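Local coordinates for conserved hypothetical secreted protein (Helicobacter pylori, PDB 4RNZ), which helps determine bacterial cell shape and is probably a zinc-dependent metalloendopeptidase of the M23B family, at residues 187-192 with 256-261; 300-305 with 311-316; 46-51 with 55-60; 18-23 with 75-80. All blocks are in the same frame, centred on the assembly; numbering follows the deposited sequence.

The four contacts form two well-separated pairs. Contacts 3 and 4 come first along the chain and share the five-stranded antiparallel sheet of the Csd3 N-terminal region; their centres lie about 12 Å apart, and the hairpin of contact 3 falls within the chain excursion that contact 4 brings together. Contacts 1 and 2 follow, about 10 Å apart between centres, meeting at neighbouring strands 260-267 and 299-306 of the M23 sheet. Centre to centre, the pairs stand 31 to 38 Å apart. The zinc ion bridges these regions, since Glu34 from the N-terminal region completes a site otherwise made by M23 residues including His301.

Contact 1. Residues 187-192 with 256-261; sequences AGFLLE and HLNELR
Phe189 and Leu260 face each other with their CA atoms 9.2 Å apart, so the extended loop 187-192 meets the tip of a beta hairpin, where a type II' turn from Leu257 to Leu260 joins strands 252-257 and 260-267, through side chains without any direct hydrogen bond. The turn belongs to the M23 sheet, and the loop connects strand 185-186 with strand 199-202, which belongs to the same sheet as the turn. Phe189 carries the contact. Its CG is anti to the carbonyl carbon (chi1 -65°), and the ring reaches across into a setting of four consecutive turn residues. Over one face lies Leu260 CD1, a CH-pi contact with the methyl 3.7 Å from the ring centroid and only 15° off the normal. Leu257 approaches obliquely, its CD2 4.0 Å from Phe189 CD1. The amide of Asn258 also comes in obliquely, ND2 lying 3.6 Å from Phe189 CE1, while its OD1 accepts a hydrogen bond from Lys123. At the ring edge Glu259 OE1 sits 3.3 Å from Phe189 CZ; the carboxylate plane stands almost perpendicular to the ring, and OE1, near the ring plane, probably gains from the weakly positive C-H edge. The other oxygen of this buried carboxylate is bridged back to the loop: a water donates to Glu259 OE2 at 2.9 Å and to Ala187 O at 2.6 Å.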
loop_
_atom_site.group_PDB
_atom_site.type_symbol
_atom_site.label_atom_id
_atom_site.label_comp_id
_atom_site.label_asym_id
_atom_site.label_seq_id
_atom_site.Cartn_x
_atom_site.Cartn_y
_atom_site.Cartn_z
ATOM N N ALA A 187 6.473 -14.201 2.929
ATOM C CA ALA A 187 6.928 -12.837 2.773
ATOM C C ALA A 187 6.305 -11.916 3.830
ATOM O O ALA A 187 6.046 -10.764 3.557
ATOM C CB ALA A 187 6.605 -12.355 1.365
ATOM N N GLY A 188 6.049 -12.448 5.027
ATOM C CA GLY A 188 5.457 -11.679 6.100
ATOM C C GLY A 188 6.466 -10.776 6.805
ATOM O O GLY A 188 7.624 -10.660 6.397
ATOM N N PHE A 189 5.995 -10.118 7.851
ATOM C CA PHE A 189 6.805 -9.265 8.700
ATOM C C PHE A 189 6.322 -9.553 10.102
ATOM O O PHE A 189 5.141 -9.744 10.307
ATOM C CB PHE A 189 6.558 -7.800 8.355
ATOM C CG PHE A 189 6.996 -7.429 6.970
ATOM C CD1 PHE A 189 8.292 -6.976 6.735
ATOM C CD2 PHE A 189 6.123 -7.548 5.895
ATOM C CE1 PHE A 189 8.719 -6.652 5.450
ATOM C CE2 PHE A 189 6.541 -7.226 4.603
ATOM C CZ PHE A 189 7.838 -6.774 4.385
ATOM N N LEU A 190 7.227 -9.650 11.062
ATOM C CA LEU A 190 6.817 -9.851 12.461
ATOM C C LEU A 190 7.031 -8.488 13.092
ATOM O O LEU A 190 8.154 -8.118 13.406
ATOM C CB LEU A 190 7.671 -10.927 13.151
ATOM C CG LEU A 190 7.785 -12.277 12.407
ATOM C CD1 LEU A 190 9.000 -13.106 12.837
ATOM C CD2 LEU A 190 6.514 -13.105 12.530
ATOM N N LEU A 191 5.962 -7.727 13.201
ATOM C CA LEU A 191 6.015 -6.420 13.818
ATOM C C LEU A 191 5.776 -6.529 15.317
ATOM O O LEU A 191 5.105 -7.438 15.777
ATOM C CB LEU A 191 4.951 -5.516 13.209
ATOM C CG LEU A 191 5.069 -5.212 11.724
ATOM C CD1 LEU A 191 3.996 -4.199 11.368
ATOM C CD2 LEU A 191 6.459 -4.693 11.409
ATOM N N GLU A 192 6.317 -5.583 16.063
ATOM C CA GLU A 192 6.130 -5.527 17.520
ATOM C C GLU A 192 5.353 -4.280 17.848
ATOM O O GLU A 192 5.555 -3.242 17.234
ATOM C CB GLU A 192 7.475 -5.432 18.229
ATOM C CG GLU A 192 8.213 -6.742 18.279
ATOM C CD GLU A 192 9.557 -6.652 18.974
ATOM O OE1 GLU A 192 10.012 -5.538 19.362
ATOM O OE2 GLU A 192 10.180 -7.725 19.132
ATOM N N HIS A 256 10.793 2.893 6.327
ATOM C CA HIS A 256 10.552 1.983 5.213
ATOM C C HIS A 256 11.332 0.693 5.354
ATOM O O HIS A 256 12.506 0.699 5.751
ATOM C CB HIS A 256 10.977 2.615 3.894
ATOM C CG HIS A 256 10.230 3.854 3.551
ATOM N ND1 HIS A 256 10.417 5.043 4.221
ATOM C CD2 HIS A 256 9.295 4.097 2.608
ATOM C CE1 HIS A 256 9.622 5.966 3.711
ATOM N NE2 HIS A 256 8.944 5.423 2.722
ATOM N N LEU A 257 10.674 -0.403 4.998
ATOM C CA LEU A 257 11.280 -1.720 5.004
ATOM C C LEU A 257 10.595 -2.529 3.930
ATOM O O LEU A 257 9.387 -2.806 4.024
ATOM C CB LEU A 257 11.115 -2.408 6.376
ATOM C CG LEU A 257 11.748 -3.803 6.471
ATOM C CD1 LEU A 257 13.270 -3.722 6.406
ATOM C CD2 LEU A 257 11.314 -4.524 7.740
ATOM N N ASN A 258 11.370 -2.935 2.919
ATOM C CA ASN A 258 10.834 -3.653 1.774
ATOM C C ASN A 258 9.619 -2.881 1.231
ATOM O O ASN A 258 9.734 -1.697 0.992
ATOM C CB ASN A 258 10.515 -5.104 2.133
ATOM C CG ASN A 258 11.742 -5.875 2.624
ATOM O OD1 ASN A 258 12.876 -5.448 2.447
ATOM N ND2 ASN A 258 11.508 -7.017 3.231
ATOM N N GLU A 259 8.462 -3.516 1.078
ATOM C CA GLU A 259 7.282 -2.816 0.553
ATOM C C GLU A 259 6.433 -2.117 1.631
ATOM O O GLU A 259 5.356 -1.589 1.330
ATOM C CB GLU A 259 6.436 -3.753 -0.311
ATOM C CG GLU A 259 5.710 -4.907 0.385
ATOM C CD GLU A 259 6.532 -6.198 0.450
ATOM O OE1 GLU A 259 7.602 -6.174 1.107
ATOM O OE2 GLU A 259 6.100 -7.234 -0.117
ATOM N N LEU A 260 6.939 -2.072 2.863
ATOM C CA LEU A 260 6.251 -1.380 3.944
ATOM C C LEU A 260 6.714 0.039 4.197
ATOM O O LEU A 260 7.903 0.376 4.162
ATOM C CB LEU A 260 6.311 -2.160 5.275
ATOM C CG LEU A 260 5.670 -3.551 5.399
ATOM C CD1 LEU A 260 5.708 -4.065 6.848
ATOM C CD2 LEU A 260 4.241 -3.602 4.886
ATOM N N ARG A 261 5.738 0.871 4.526
ATOM C CA ARG A 261 5.984 2.150 5.139
ATOM C C ARG A 261 5.230 2.191 6.482
ATOM O O ARG A 261 4.022 1.942 6.543
ATOM C CB ARG A 261 5.473 3.221 4.196
ATOM C CG ARG A 261 5.618 4.666 4.620
ATOM C CD ARG A 261 5.020 5.555 3.508
ATOM N NE ARG A 261 4.354 6.623 4.178
ATOM C CZ ARG A 261 3.061 6.895 4.186
ATOM N NH1 ARG A 261 2.160 6.272 3.425
ATOM N NH2 ARG A 261 2.689 7.864 4.985
HETATM O O HOH W 1 5.023 -9.037 1.908
#

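Contact 2. Residues 300-305 with 311-316; sequences LHFGVY and INPLGY. With ZN (zinc ion), chain B.
Val304 and Ile311 meet where strand 299-306 turns back into 309-311, at the end of a beta hairpin in the M23 sheet, and the chain then leaves the sheet through an Asx turn. The close-packed part is apolar. Val304 divides its two methyls between neighbours: CG1 touches Ile311 CG2 at 3.7 Å, whereas CG2, lying anti to the carbonyl carbon, is directed at the ring of Pro313 and meets its CB at 3.7 Å. Pro313 CB also lies 3.7 Å from Phe302 CE2, approaching that ring obliquely, so one proline carbon touches side chains two residues apart on the strand. Pro313 also packs on Val222 of strand 222-225. The backbone pairing is looser. Ile311 N donates to Val304 O at 2.9 Å, with an N-H...O angle of 160°, and a water lies between the strands, accepting from Val304 N and within 2.8 Å of Ile311 O, to which it can donate. Past this water the chain bends away, and Asn312 OD1 takes the N-H of Leu314 from above its carbonyl plane. The same strand carries a zinc ligand further back, on His301, whose partners at the metal are Glu34, His219 and Asp223. With CG of His301 anti to the backbone N (chi1 171°), its ND1 binds the zinc ion at 2.0 Å.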
loop_
_atom_site.group_PDB
_atom_site.type_symbol
_atom_site.label_atom_id
_atom_site.label_comp_id
_atom_site.label_asym_id
_atom_site.label_seq_id
_atom_site.Cartn_x
_atom_site.Cartn_y
_atom_site.Cartn_z
ATOM N N LEU A 300 -0.415 7.525 20.380
ATOM C CA LEU A 300 0.422 7.256 19.210
ATOM C C LEU A 300 -0.516 6.789 18.104
ATOM O O LEU A 300 -1.266 5.839 18.292
ATOM C CB LEU A 300 1.436 6.158 19.516
ATOM C CG LEU A 300 2.166 5.583 18.296
ATOM C CD1 LEU A 300 3.028 6.668 17.670
ATOM C CD2 LEU A 300 2.965 4.379 18.709
ATOM N N HIS A 301 -0.471 7.451 16.957
ATOM C CA HIS A 301 -1.100 6.909 15.766
ATOM C C HIS A 301 -0.027 6.067 15.060
ATOM O O HIS A 301 1.020 6.601 14.690
ATOM C CB HIS A 301 -1.620 8.022 14.861
ATOM C CG HIS A 301 -2.078 7.531 13.527
ATOM N ND1 HIS A 301 -3.405 7.362 13.224
ATOM C CD2 HIS A 301 -1.387 7.120 12.441
ATOM C CE1 HIS A 301 -3.518 6.878 11.998
ATOM N NE2 HIS A 301 -2.305 6.723 11.500
ATOM N N PHE A 302 -0.292 4.767 14.898
ATOM C CA PHE A 302 0.631 3.815 14.280
ATOM C C PHE A 302 0.023 3.318 12.986
ATOM O O PHE A 302 -1.021 2.670 12.997
ATOM C CB PHE A 302 0.933 2.633 15.224
ATOM C CG PHE A 302 1.859 1.558 14.640
ATOM C CD1 PHE A 302 3.038 1.885 13.983
ATOM C CD2 PHE A 302 1.530 0.219 14.757
ATOM C CE1 PHE A 302 3.875 0.905 13.467
ATOM C CE2 PHE A 302 2.361 -0.762 14.258
ATOM C CZ PHE A 302 3.530 -0.420 13.593
ATOM N N GLY A 303 0.662 3.664 11.876
ATOM C CA GLY A 303 0.174 3.294 10.552
ATOM C C GLY A 303 1.118 2.385 9.783
ATOM O O GLY A 303 2.338 2.517 9.883
ATOM N N VAL A 304 0.543 1.457 9.021
ATOM C CA VAL A 304 1.310 0.586 8.174
ATOM C C VAL A 304 0.706 0.600 6.775
ATOM O O VAL A 304 -0.507 0.491 6.629
ATOM C CB VAL A 304 1.390 -0.846 8.718
ATOM C CG1 VAL A 304 2.202 -1.735 7.770
ATOM C CG2 VAL A 304 2.032 -0.843 10.112
ATOM N N TYR A 305 1.589 0.752 5.786
ATOM C CA TYR A 305 1.245 0.792 4.352
ATOM C C TYR A 305 2.022 -0.290 3.616
ATOM O O TYR A 305 3.248 -0.295 3.675
ATOM C CB TYR A 305 1.637 2.137 3.763
ATOM C CG TYR A 305 0.817 3.238 4.349
ATOM C CD1 TYR A 305 1.172 3.819 5.559
ATOM C CD2 TYR A 305 -0.350 3.676 3.719
ATOM C CE1 TYR A 305 0.371 4.790 6.139
ATOM C CE2 TYR A 305 -1.138 4.668 4.288
ATOM C CZ TYR A 305 -0.766 5.198 5.507
ATOM O OH TYR A 305 -1.525 6.169 6.091
ATOM N N ILE A 311 -2.884 -0.847 5.632
ATOM C CA ILE A 311 -3.204 -2.196 6.026
ATOM C C ILE A 311 -3.247 -2.220 7.564
ATOM O O ILE A 311 -2.547 -1.436 8.229
ATOM C CB ILE A 311 -2.173 -3.185 5.410
ATOM C CG1 ILE A 311 -2.616 -4.640 5.613
ATOM C CG2 ILE A 311 -0.779 -2.952 5.980
ATOM C CD1 ILE A 311 -1.872 -5.671 4.767
ATOM N N ASN A 312 -4.122 -3.051 8.118
ATOM C CA ASN A 312 -4.269 -3.145 9.567
ATOM C C ASN A 312 -2.957 -3.606 10.223
ATOM O O ASN A 312 -2.495 -4.729 9.975
ATOM C CB ASN A 312 -5.407 -4.102 9.952
ATOM C CG ASN A 312 -5.633 -4.151 11.451
ATOM O OD1 ASN A 312 -5.016 -3.418 12.227
ATOM N ND2 ASN A 312 -6.510 -5.026 11.870
ATOM N N PRO A 313 -2.339 -2.738 11.049
ATOM C CA PRO A 313 -1.036 -3.086 11.633
ATOM C C PRO A 313 -1.134 -4.334 12.517
ATOM O O PRO A 313 -0.198 -5.134 12.564
ATOM C CB PRO A 313 -0.682 -1.854 12.461
ATOM C CG PRO A 313 -1.419 -0.745 11.796
ATOM C CD PRO A 313 -2.737 -1.372 11.410
ATOM N N LEU A 314 -2.278 -4.495 13.172
ATOM C CA LEU A 314 -2.494 -5.597 14.089
ATOM C C LEU A 314 -2.368 -6.950 13.414
ATOM O O LEU A 314 -1.888 -7.901 14.027
ATOM C CB LEU A 314 -3.845 -5.445 14.774
ATOM C CG LEU A 314 -4.010 -4.162 15.604
ATOM C CD1 LEU A 314 -5.235 -4.337 16.484
ATOM C CD2 LEU A 314 -2.794 -3.775 16.456
ATOM N N GLY A 315 -2.734 -7.029 12.138
ATOM C CA GLY A 315 -2.524 -8.246 11.374
ATOM C C GLY A 315 -1.098 -8.734 11.307
ATOM O O GLY A 315 -0.865 -9.918 11.058
ATOM N N TYR A 316 -0.127 -7.847 11.514
ATOM C CA TYR A 316 1.282 -8.232 11.463
ATOM C C TYR A 316 1.943 -8.295 12.822
ATOM O O TYR A 316 3.155 -8.584 12.906
ATOM C CB TYR A 316 2.080 -7.207 10.679
ATOM C CG TYR A 316 1.962 -7.271 9.194
ATOM C CD1 TYR A 316 2.684 -8.223 8.455
ATOM C CD2 TYR A 316 1.189 -6.344 8.509
ATOM C CE1 TYR A 316 2.602 -8.261 7.071
ATOM C CE2 TYR A 316 1.104 -6.370 7.132
ATOM C CZ TYR A 316 1.815 -7.325 6.415
ATOM O OH TYR A 316 1.714 -7.331 5.039
HETATM ZN ZN ZN B . -5.163 7.480 14.203
HETATM O O HOH W 2 -2.291 1.184 9.170
#

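Contact 3. Residues 46-51 with 55-60; sequences YTLRDA and LIQALI
Leu48 and Gln57 lie side by side and point the same way, their CB atoms 4.0 Å apart, on one face of an antiparallel beta hairpin formed by strands 44-49 and 55-61. Tyr46 and Leu59 share that face, and the edge of the tyrosine ring lies near Leu59 O. Next to Gln57, Ile56 crosses Leu48 at a slant, its CD1 3.8 Å from Leu48 CD2. Gln57 holds its chain extended beyond CG, which brings NE2 alongside the same leucine methyl while OE1 accepts from His69 on the next strand. The opposite face carries Thr47, Ala58, Arg49 and Leu55. Here Leu55 crosses Thr47 at about a right angle, its CD2 3.7 Å from Thr47 CB. That methyl also sits over the centre of the Arg49 guanidinium, 4.1 Å above its plane, while NH1 and NH2 are hydrogen-bonded to Asn53 O and Asn18 OD1, which should fix the rotation of the group. The backbone between these faces holds a classic beta bulge: Ile56 and Gln57 both stand opposite Leu48, whose carbonyl oxygen accepts from Ile56 N at 2.9 Å and from Gln57 N at 3.1 Å. One acceptor thus satisfies two consecutive N-H groups, and the extra residue shifts the register by one, which lets Leu55 pair with Arg49 and places an aliphatic branch against the face of a charged group whose two terminal nitrogens are bonded elsewhere.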
loop_
_atom_site.group_PDB
_atom_site.type_symbol
_atom_site.label_atom_id
_atom_site.label_comp_id
_atom_site.label_asym_id
_atom_site.label_seq_id
_atom_site.Cartn_x
_atom_site.Cartn_y
_atom_site.Cartn_z
ATOM N N TYR A 46 -7.316 15.794 -9.210
ATOM C CA TYR A 46 -8.155 16.421 -10.223
ATOM C C TYR A 46 -8.725 17.724 -9.702
ATOM O O TYR A 46 -9.172 17.810 -8.553
ATOM C CB TYR A 46 -9.286 15.489 -10.651
ATOM C CG TYR A 46 -8.796 14.135 -11.139
ATOM C CD1 TYR A 46 -8.541 13.108 -10.234
ATOM C CD2 TYR A 46 -8.548 13.892 -12.500
ATOM C CE1 TYR A 46 -8.064 11.878 -10.666
ATOM C CE2 TYR A 46 -8.089 12.656 -12.939
ATOM C CZ TYR A 46 -7.848 11.652 -12.009
ATOM O OH TYR A 46 -7.383 10.415 -12.390
ATOM N N THR A 47 -8.714 18.734 -10.565
ATOM C CA THR A 47 -9.275 20.032 -10.238
ATOM C C THR A 47 -10.177 20.571 -11.360
ATOM O O THR A 47 -10.046 20.216 -12.548
ATOM C CB THR A 47 -8.183 21.079 -9.945
ATOM O OG1 THR A 47 -7.406 21.333 -11.124
ATOM C CG2 THR A 47 -7.282 20.644 -8.809
ATOM N N LEU A 48 -11.105 21.429 -10.949
ATOM C CA LEU A 48 -11.987 22.134 -11.869
ATOM C C LEU A 48 -12.023 23.578 -11.424
ATOM O O LEU A 48 -12.268 23.861 -10.228
ATOM C CB LEU A 48 -13.403 21.574 -11.832
ATOM C CG LEU A 48 -14.389 22.236 -12.817
ATOM C CD1 LEU A 48 -14.047 21.926 -14.265
ATOM C CD2 LEU A 48 -15.812 21.811 -12.506
ATOM N N ARG A 49 -11.803 24.479 -12.379
ATOM C CA ARG A 49 -11.768 25.911 -12.099
ATOM C C ARG A 49 -12.829 26.621 -12.952
ATOM O O ARG A 49 -13.192 26.115 -14.008
ATOM C CB ARG A 49 -10.362 26.433 -12.396
ATOM C CG ARG A 49 -9.324 25.963 -11.379
ATOM C CD ARG A 49 -7.911 26.369 -11.711
ATOM N NE ARG A 49 -6.983 25.721 -10.787
ATOM C CZ ARG A 49 -6.721 26.132 -9.545
ATOM N NH1 ARG A 49 -7.299 27.221 -9.045
ATOM N NH2 ARG A 49 -5.875 25.449 -8.782
ATOM N N ASP A 50 -13.348 27.765 -12.489
ATOM C CA ASP A 50 -14.306 28.569 -13.305
ATOM C C ASP A 50 -13.547 29.483 -14.266
ATOM O O ASP A 50 -12.325 29.379 -14.388
ATOM C CB ASP A 50 -15.261 29.392 -12.427
ATOM C CG ASP A 50 -14.546 30.455 -11.625
ATOM O OD1 ASP A 50 -13.369 30.778 -11.923
ATOM O OD2 ASP A 50 -15.160 30.958 -10.670
ATOM N N ALA A 51 -14.276 30.370 -14.947
ATOM C CA ALA A 51 -13.683 31.320 -15.893
ATOM C C ALA A 51 -12.606 32.180 -15.247
ATOM O O ALA A 51 -11.557 32.412 -15.832
ATOM C CB ALA A 51 -14.763 32.209 -16.469
ATOM N N LEU A 55 -10.721 27.917 -8.058
ATOM C CA LEU A 55 -10.919 26.511 -7.772
ATOM C C LEU A 55 -12.345 26.308 -7.294
ATOM O O LEU A 55 -12.741 26.858 -6.264
ATOM C CB LEU A 55 -9.920 26.042 -6.712
ATOM C CG LEU A 55 -9.773 24.537 -6.476
ATOM C CD1 LEU A 55 -10.935 23.971 -5.672
ATOM C CD2 LEU A 55 -9.608 23.793 -7.792
ATOM N N ILE A 56 -13.124 25.526 -8.041
ATOM C CA ILE A 56 -14.483 25.219 -7.618
ATOM C C ILE A 56 -14.682 23.753 -7.254
ATOM O O ILE A 56 -15.667 23.423 -6.627
ATOM C CB ILE A 56 -15.528 25.672 -8.657
ATOM C CG1 ILE A 56 -15.497 24.783 -9.905
ATOM C CG2 ILE A 56 -15.319 27.157 -8.984
ATOM C CD1 ILE A 56 -16.292 25.321 -11.072
ATOM N N GLN A 57 -13.757 22.881 -7.659
ATOM C CA GLN A 57 -13.772 21.478 -7.242
ATOM C C GLN A 57 -12.395 20.867 -7.254
ATOM O O GLN A 57 -11.559 21.221 -8.081
ATOM C CB GLN A 57 -14.628 20.638 -8.158
ATOM C CG GLN A 57 -16.091 20.707 -7.861
ATOM C CD GLN A 57 -16.773 19.546 -8.493
ATOM O OE1 GLN A 57 -17.065 18.546 -7.834
ATOM N NE2 GLN A 57 -16.966 19.632 -9.801
ATOM N N ALA A 58 -12.185 19.921 -6.343
ATOM C CA ALA A 58 -10.972 19.113 -6.337
ATOM C C ALA A 58 -11.259 17.721 -5.800
ATOM O O ALA A 58 -12.067 17.547 -4.856
ATOM C CB ALA A 58 -9.900 19.775 -5.512
ATOM N N LEU A 59 -10.585 16.738 -6.412
ATOM C CA LEU A 59 -10.642 15.365 -5.981
ATOM C C LEU A 59 -9.193 14.933 -5.743
ATOM O O LEU A 59 -8.387 14.909 -6.683
ATOM C CB LEU A 59 -11.313 14.482 -7.022
ATOM C CG LEU A 59 -12.789 14.765 -7.321
ATOM C CD1 LEU A 59 -13.229 13.924 -8.509
ATOM C CD2 LEU A 59 -13.671 14.489 -6.109
ATOM N N ILE A 60 -8.885 14.644 -4.484
ATOM C CA ILE A 60 -7.524 14.387 -4.023
ATOM C C ILE A 60 -7.499 13.051 -3.273
ATOM O O ILE A 60 -8.085 12.919 -2.197
ATOM C CB ILE A 60 -7.028 15.503 -3.090
ATOM C CG1 ILE A 60 -7.073 16.876 -3.796
ATOM C CG2 ILE A 60 -5.608 15.216 -2.616
ATOM C CD1 ILE A 60 -6.986 18.056 -2.820
#

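Contact 4. Residues 18-23 with 75-80; sequences NHIPQK and EDYFLD
Ile20 lies across the ring of Tyr77, the two side chains crossing at about a right angle with their CA atoms 7.2 Å apart. From the tyrosine backbone outward, CB first meets Ile20 CG2 at 3.9 Å. The next atom, Tyr77 CG, comes closer to that methyl, at 3.7 Å. Further along the ring the isoleucine contact passes from one branch to the other: CD1 has CG2 and CG1 of Ile20 equally near, and CE1, CE2 and CZ lie against Ile20 CG1, with Ile20 CD1 also near CE1. The CG1 methylene stands over the ring face, 3.9 Å from the centroid and 14° off the normal, a CH-pi contact. On the other side of the ring, Tyr77 CD2 meets Ile20 CG2 and, obliquely, Pro21 CD at 4.0 Å. The loop that supplies both residues leaves helix 11-17 through a Schellman motif, with His19 as the C-prime residue at positive phi, and it packs here on strand 76-83, an outermost strand of the five-stranded N-terminal sheet. Leu24 of helix 23-26 also touches the tyrosine, as do Ile70 and Lys72 on the adjoining strand. At the tip, Tyr77 OH is hydrogen-bonded to the backbone oxygen of Leu55, and the side chain of Leu55 touches Ile20.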
loop_
_atom_site.group_PDB
_atom_site.type_symbol
_atom_site.label_atom_id
_atom_site.label_comp_id
_atom_site.label_asym_id
_atom_site.label_seq_id
_atom_site.Cartn_x
_atom_site.Cartn_y
_atom_site.Cartn_z
ATOM N N ASN A 18 -4.959 28.290 -3.038
ATOM C CA ASN A 18 -6.138 28.507 -3.840
ATOM C C ASN A 18 -7.172 29.392 -3.176
ATOM O O ASN A 18 -8.298 29.408 -3.607
ATOM C CB ASN A 18 -6.762 27.155 -4.211
ATOM C CG ASN A 18 -5.896 26.390 -5.178
ATOM O OD1 ASN A 18 -5.884 26.688 -6.369
ATOM N ND2 ASN A 18 -5.120 25.440 -4.666
ATOM N N HIS A 19 -6.793 30.083 -2.107
ATOM C CA HIS A 19 -7.646 31.094 -1.488
ATOM C C HIS A 19 -8.967 30.515 -1.003
ATOM O O HIS A 19 -10.020 31.125 -1.172
ATOM C CB HIS A 19 -7.896 32.246 -2.468
ATOM C CG HIS A 19 -6.668 32.704 -3.190
ATOM N ND1 HIS A 19 -5.643 33.378 -2.563
ATOM C CD2 HIS A 19 -6.298 32.576 -4.484
ATOM C CE1 HIS A 19 -4.693 33.647 -3.440
ATOM N NE2 HIS A 19 -5.066 33.171 -4.613
ATOM N N ILE A 20 -8.907 29.316 -0.437
ATOM C CA ILE A 20 -10.058 28.679 0.173
ATOM C C ILE A 20 -9.882 28.900 1.669
ATOM O O ILE A 20 -8.796 28.693 2.181
ATOM C CB ILE A 20 -10.096 27.173 -0.135
ATOM C CG1 ILE A 20 -10.247 26.956 -1.643
ATOM C CG2 ILE A 20 -11.220 26.488 0.643
ATOM C CD1 ILE A 20 -9.785 25.593 -2.124
ATOM N N PRO A 21 -10.936 29.339 2.369
ATOM C CA PRO A 21 -10.774 29.583 3.794
ATOM C C PRO A 21 -10.217 28.375 4.548
ATOM O O PRO A 21 -10.744 27.257 4.458
ATOM C CB PRO A 21 -12.204 29.877 4.263
ATOM C CG PRO A 21 -12.898 30.411 3.046
ATOM C CD PRO A 21 -12.304 29.634 1.904
ATOM N N GLN A 22 -9.189 28.623 5.337
ATOM C CA GLN A 22 -8.455 27.573 5.993
ATOM C C GLN A 22 -9.227 26.891 7.111
ATOM O O GLN A 22 -8.859 25.787 7.528
ATOM C CB GLN A 22 -7.103 28.106 6.467
ATOM C CG GLN A 22 -6.119 28.234 5.307
ATOM C CD GLN A 22 -4.923 29.124 5.618
ATOM O OE1 GLN A 22 -4.100 28.806 6.470
ATOM N NE2 GLN A 22 -4.802 30.222 4.881
ATOM N N LYS A 23 -10.311 27.516 7.579
ATOM C CA LYS A 23 -11.190 26.869 8.563
ATOM C C LYS A 23 -11.776 25.587 8.036
ATOM O O LYS A 23 -12.232 24.744 8.803
ATOM C CB LYS A 23 -12.330 27.788 8.978
ATOM C CG LYS A 23 -13.365 28.034 7.896
ATOM C CD LYS A 23 -14.354 29.112 8.328
ATOM C CE LYS A 23 -14.990 29.784 7.112
ATOM N NZ LYS A 23 -15.866 30.895 7.545
ATOM N N GLU A 75 -21.922 30.278 -1.704
ATOM C CA GLU A 75 -20.825 31.150 -1.298
ATOM C C GLU A 75 -19.764 30.437 -0.459
ATOM O O GLU A 75 -18.812 31.072 -0.008
ATOM C CB GLU A 75 -21.399 32.322 -0.491
ATOM C CG GLU A 75 -22.322 33.230 -1.287
ATOM C CD GLU A 75 -21.595 34.020 -2.368
ATOM O OE1 GLU A 75 -20.352 34.078 -2.371
ATOM O OE2 GLU A 75 -22.280 34.601 -3.220
ATOM N N ASP A 76 -19.923 29.134 -0.241
ATOM C CA ASP A 76 -19.086 28.417 0.721
ATOM C C ASP A 76 -18.428 27.193 0.125
ATOM O O ASP A 76 -18.947 26.589 -0.812
ATOM C CB ASP A 76 -19.913 27.980 1.924
ATOM C CG ASP A 76 -20.433 29.148 2.717
ATOM O OD1 ASP A 76 -19.598 29.957 3.166
ATOM O OD2 ASP A 76 -21.674 29.252 2.866
ATOM N N TYR A 77 -17.290 26.824 0.710
ATOM C CA TYR A 77 -16.574 25.624 0.328
ATOM C C TYR A 77 -16.914 24.553 1.319
ATOM O O TYR A 77 -17.228 24.827 2.486
ATOM C CB TYR A 77 -15.065 25.866 0.306
ATOM C CG TYR A 77 -14.579 26.566 -0.940
ATOM C CD1 TYR A 77 -14.207 25.843 -2.068
ATOM C CD2 TYR A 77 -14.470 27.948 -0.989
ATOM C CE1 TYR A 77 -13.736 26.479 -3.205
ATOM C CE2 TYR A 77 -14.007 28.590 -2.113
ATOM C CZ TYR A 77 -13.641 27.858 -3.223
ATOM O OH TYR A 77 -13.174 28.516 -4.338
ATOM N N PHE A 78 -16.871 23.316 0.841
ATOM C CA PHE A 78 -17.169 22.162 1.662
ATOM C C PHE A 78 -16.099 21.104 1.442
ATOM O O PHE A 78 -15.467 21.107 0.421
ATOM C CB PHE A 78 -18.529 21.629 1.257
ATOM C CG PHE A 78 -19.656 22.547 1.636
ATOM C CD1 PHE A 78 -20.044 23.583 0.794
ATOM C CD2 PHE A 78 -20.279 22.412 2.855
ATOM C CE1 PHE A 78 -21.065 24.439 1.169
ATOM C CE2 PHE A 78 -21.304 23.281 3.237
ATOM C CZ PHE A 78 -21.694 24.279 2.387
ATOM N N LEU A 79 -15.930 20.187 2.386
ATOM C CA LEU A 79 -14.951 19.131 2.225
ATOM C C LEU A 79 -15.552 17.839 2.682
ATOM O O LEU A 79 -15.975 17.726 3.837
ATOM C CB LEU A 79 -13.707 19.490 3.028
ATOM C CG LEU A 79 -12.452 18.685 2.746
ATOM C CD1 LEU A 79 -11.224 19.529 3.050
ATOM C CD2 LEU A 79 -12.482 17.375 3.525
ATOM N N ASP A 80 -15.631 16.876 1.766
ATOM C CA ASP A 80 -16.128 15.550 2.090
ATOM C C ASP A 80 -15.015 14.548 1.832
ATOM O O ASP A 80 -14.151 14.784 1.003
ATOM C CB ASP A 80 -17.341 15.140 1.226
ATOM C CG ASP A 80 -18.552 16.014 1.447
ATOM O OD1 ASP A 80 -18.762 16.465 2.579
ATOM O OD2 ASP A 80 -19.308 16.240 0.480
#